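Local coordinates for protein GCN5-related N-acetyltransferase (Kribbella flavida, PDB 4IUS) that probably transfers an acyl group, most likely acetyl from acetyl-coenzyme A, to an acceptor amine, at residues A[130-133]-A[134-137]; A[155-158]-A[159-162]. The protein carries 1 engineered substitution. All coordinates share one frame; numbering follows the deposited sequence.

Interaction 1. Residues A[130-133]-A[134-137]; sequences SAEE and QEAA
The carbonyl O of S130 receives the backbone N-H of Q134 at 2.9 Å, with an N-H...O angle of 156°. This is the first of four successive i to i+4 bonds: E135 N gives to A131 O, A136 N to E132 O, and A137 N to E133 O, the last at 2.9 Å between N and O. The unbroken ladder shows that the helix is regular from its first turn. S130 sits at the N-cap, and its OG accepts from E133 N at 3.0 Å, occupying an amide that has no carbonyl four residues earlier within the helix. E133 sends its own side chain back beyond the cap, where OE1 accepts from A129 N, the amide just before S130; this reach-back bond differs from a capping box, in which the N-cap amide itself would be the donor.

On the outer side, E135 lies back along the preceding turn. Its CG is anti to the carbonyl carbon (chi1 -68°) and the chain runs on extended, which brings CG to 3.2 Å from A131 O and OE1 to 3.7 Å from E132 CA. E132 points the same way alongside it, their carboxylate planes turned 72° apart; this pairing is doubtful in detail because E132 has a second conformer. Negative groups in the opening turn would be expected to interact favourably with the helix dipole. Q134 faces inward instead: its bent chain carries NE2 to N138 OD1, and the side chain packs on A151, F154 and A163, while E133 and A137 meet L165. The result is a serine-capped, amphipathic N-terminal turn, opening the helix that follows edge strand 123-127 and packs against the sheet.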
loop_
_atom_site.group_PDB
_atom_site.type_symbol
_atom_site.label_atom_id
_atom_site.label_comp_id
_atom_site.label_asym_id
_atom_site.label_seq_id
_atom_site.Cartn_x
_atom_site.Cartn_y
_atom_site.Cartn_z
ATOM N N SER A 130 5.405 -4.958 20.584
ATOM C CA SER A 130 4.282 -5.167 21.455
ATOM C C SER A 130 3.020 -4.541 20.873
ATOM O O SER A 130 3.080 -3.660 20.016
ATOM C CB SER A 130 4.541 -4.554 22.821
ATOM O OG SER A 130 4.517 -3.146 22.769
ATOM N N ALA A 131 1.886 -4.980 21.380
ATOM C CA ALA A 131 0.596 -4.402 21.077
ATOM C C ALA A 131 0.590 -2.914 21.408
ATOM O O ALA A 131 0.096 -2.101 20.646
ATOM C CB ALA A 131 -0.515 -5.141 21.815
ATOM N N GLU A 132 1.139 -2.528 22.562
ATOM C CA GLU A 132 1.090 -1.126 22.936
ATOM C C GLU A 132 1.969 -0.282 22.011
ATOM O O GLU A 132 1.599 0.846 21.677
ATOM C CB GLU A 132 1.471 -0.921 24.402
ATOM C CG GLU A 132 0.503 -1.562 25.369
ATOM C CD GLU A 132 0.621 -3.084 25.489
ATOM O OE1 GLU A 132 1.662 -3.707 25.102
ATOM O OE2 GLU A 132 -0.368 -3.674 25.996
ATOM N N GLU A 133 3.109 -0.805 21.550
ATOM C CA GLU A 133 3.924 -0.060 20.578
ATOM C C GLU A 133 3.204 0.038 19.242
ATOM O O GLU A 133 3.288 1.060 18.584
ATOM C CB GLU A 133 5.321 -0.688 20.443
ATOM C CG GLU A 133 6.195 -0.411 21.643
ATOM C CD GLU A 133 7.409 -1.268 21.764
ATOM O OE1 GLU A 133 7.908 -1.822 20.804
ATOM O OE2 GLU A 133 7.871 -1.378 22.914
ATOM N N GLN A 134 2.470 -1.028 18.846
ATOM C CA GLN A 134 1.699 -0.962 17.608
ATOM C C GLN A 134 0.583 0.072 17.735
ATOM O O GLN A 134 0.274 0.762 16.800
ATOM C CB GLN A 134 1.178 -2.330 17.213
ATOM C CG GLN A 134 0.500 -2.367 15.866
ATOM C CD GLN A 134 1.427 -1.938 14.719
ATOM O OE1 GLN A 134 2.549 -2.444 14.621
ATOM N NE2 GLN A 134 0.987 -0.996 13.886
ATOM N N GLU A 135 -0.028 0.162 18.905
ATOM C CA GLU A 135 -1.048 1.162 19.171
ATOM C C GLU A 135 -0.500 2.548 19.062
ATOM O O GLU A 135 -1.124 3.441 18.462
ATOM C CB GLU A 135 -1.693 0.930 20.538
ATOM C CG GLU A 135 -2.543 -0.339 20.624
ATOM C CD GLU A 135 -2.938 -0.698 22.074
ATOM O OE1 GLU A 135 -2.478 -0.035 23.068
ATOM O OE2 GLU A 135 -3.684 -1.678 22.197
ATOM N N ALA A 136 0.723 2.755 19.550
ATOM C CA ALA A 136 1.381 4.043 19.392
ATOM C C ALA A 136 1.641 4.336 17.931
ATOM O O ALA A 136 1.407 5.462 17.474
ATOM C CB ALA A 136 2.680 4.098 20.177
ATOM N N ALA A 137 2.134 3.360 17.185
ATOM C CA ALA A 137 2.371 3.519 15.737
ATOM C C ALA A 137 1.098 3.932 15.015
ATOM O O ALA A 137 1.078 4.883 14.239
ATOM C CB ALA A 137 2.946 2.248 15.128
#

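Interaction 2. Residues A[155-158]-A[159-162]; sequences QPEP and ADGG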
loop_
_atom_site.group_PDB
_atom_site.type_symbol
_atom_site.label_atom_id
_atom_site.label_comp_id
_atom_site.label_asym_id
_atom_site.label_seq_id
_atom_site.Cartn_x
_atom_site.Cartn_y
_atom_site.Cartn_z
ATOM N N GLN A 155 1.925 -8.669 15.641
ATOM C CA GLN A 155 2.285 -10.056 15.611
ATOM C C GLN A 155 3.807 -10.073 15.460
ATOM O O GLN A 155 4.411 -9.126 14.877
ATOM C CB GLN A 155 1.502 -10.785 14.502
ATOM C CG GLN A 155 1.763 -10.218 13.110
ATOM C CD GLN A 155 3.126 -10.616 12.540
ATOM O OE1 GLN A 155 3.602 -11.745 12.783
ATOM N NE2 GLN A 155 3.764 -9.707 11.791
ATOM N N PRO A 156 4.441 -11.153 15.925
ATOM C CA PRO A 156 5.882 -11.105 16.127
ATOM C C PRO A 156 6.780 -11.478 14.940
ATOM O O PRO A 156 8.004 -11.342 15.040
ATOM C CB PRO A 156 6.069 -12.146 17.259
ATOM C CG PRO A 156 4.977 -13.119 17.049
ATOM C CD PRO A 156 3.813 -12.252 16.692
ATOM N N GLU A 157 6.207 -11.947 13.840
ATOM C CA GLU A 157 7.010 -12.466 12.723
ATOM C C GLU A 157 7.233 -11.400 11.651
ATOM O O GLU A 157 6.288 -11.005 10.956
ATOM C CB GLU A 157 6.350 -13.696 12.114
ATOM C CG GLU A 157 7.048 -14.230 10.852
ATOM C CD GLU A 157 8.571 -14.398 10.989
ATOM O OE1 GLU A 157 9.325 -13.881 10.128
ATOM O OE2 GLU A 157 9.012 -15.060 11.969
ATOM N N PRO A 158 8.500 -10.979 11.461
ATOM C CA PRO A 158 8.709 -9.885 10.527
ATOM C C PRO A 158 8.375 -10.178 9.072
ATOM O O PRO A 158 8.002 -9.281 8.315
ATOM C CB PRO A 158 10.210 -9.557 10.672
ATOM C CG PRO A 158 10.824 -10.748 11.286
ATOM C CD PRO A 158 9.751 -11.334 12.151
ATOM N N ALA A 159 8.464 -11.436 8.665
ATOM C CA ALA A 159 8.048 -11.810 7.315
ATOM C C ALA A 159 6.550 -11.550 7.093
ATOM O O ALA A 159 6.123 -11.473 5.948
ATOM C CB ALA A 159 8.382 -13.276 7.020
ATOM N N ASP A 160 5.768 -11.470 8.163
ATOM C CA ASP A 160 4.324 -11.230 8.102
ATOM C C ASP A 160 3.943 -9.767 8.327
ATOM O O ASP A 160 2.763 -9.431 8.467
ATOM C CB ASP A 160 3.577 -12.174 9.050
ATOM C CG ASP A 160 3.700 -13.634 8.642
ATOM O OD1 ASP A 160 4.133 -13.900 7.483
ATOM O OD2 ASP A 160 3.361 -14.538 9.480
ATOM N N GLY A 161 4.955 -8.911 8.300
ATOM C CA GLY A 161 4.766 -7.484 8.429
ATOM C C GLY A 161 5.379 -6.976 9.718
ATOM O O GLY A 161 5.681 -7.735 10.641
ATOM N N GLY A 162 5.467 -5.675 9.847
ATOM C CA GLY A 162 5.944 -5.068 11.050
ATOM C C GLY A 162 5.891 -3.558 10.985
ATOM O O GLY A 162 5.434 -2.986 10.018
HETATM O O HOH W 1 6.384 -7.715 13.360
HETATM O O HOH W 2 2.460 -14.128 12.230
HETATM O O HOH W 3 1.943 -7.455 10.665
#
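Q155 and D160 cross at about a right angle, the amide of one turned 46° from the carboxylate of the other, with Q155 NE2 3.7 Å from D160 CB. The glutamine chain folds over because CG sits between the backbone N and the carbonyl carbon (chi1 60°) and bends again at chi2. Its amide is thereby bonded at both ends: OE1 takes E157 N at 2.8 Å, and NE2 gives to E157 O at 3.0 Å. D160 N reaches that same E157 O at 2.9 Å from the opposite face of the carbonyl plane, so two donors fix this oxygen. Water links Q155 OE1 to D160 OD2 and a second water links NE2 to D160 O. With an alanine here in place of Q155, E157 N would probably lose its acceptor and E157 O one of its two donors, and the loop would be freer to shift.

E157 runs obliquely to D160, and its OE1 accepts from A159 N, a bond that is less certain because E157 takes a second conformation. The bonds D160 N to E157 O and G161 N to P158 O (3.1 Å) close two overlapping turns. At G161, phi is 114°, where a beta carbon would press on the carbonyl O of D160. The turns deliver the chain into strand 161-168, beside strand 171-179: G162 pairs with W178, whose NE1 also bonds P158 O, and A159 pairs with I181.

In the fold
Interaction 1 comes first along the chain, at the start of helix 131-141, and interaction 2 follows in the loop that leads from this helix into strand 161-168. Their centres lie 13 Å apart on the same side of the chain's centre; the nearest atoms are about 5 Å apart, so the two do not touch. Strand 161-168 relates them: residues 134-137 pack on its A163 and L165, while interaction 2 shapes its entry. In the mixed beta-sheet this strand runs between 123-127 and 171-179. One contact thus begins the helix and the other turns the returning chain into the next strand, both within the GNAT-family region.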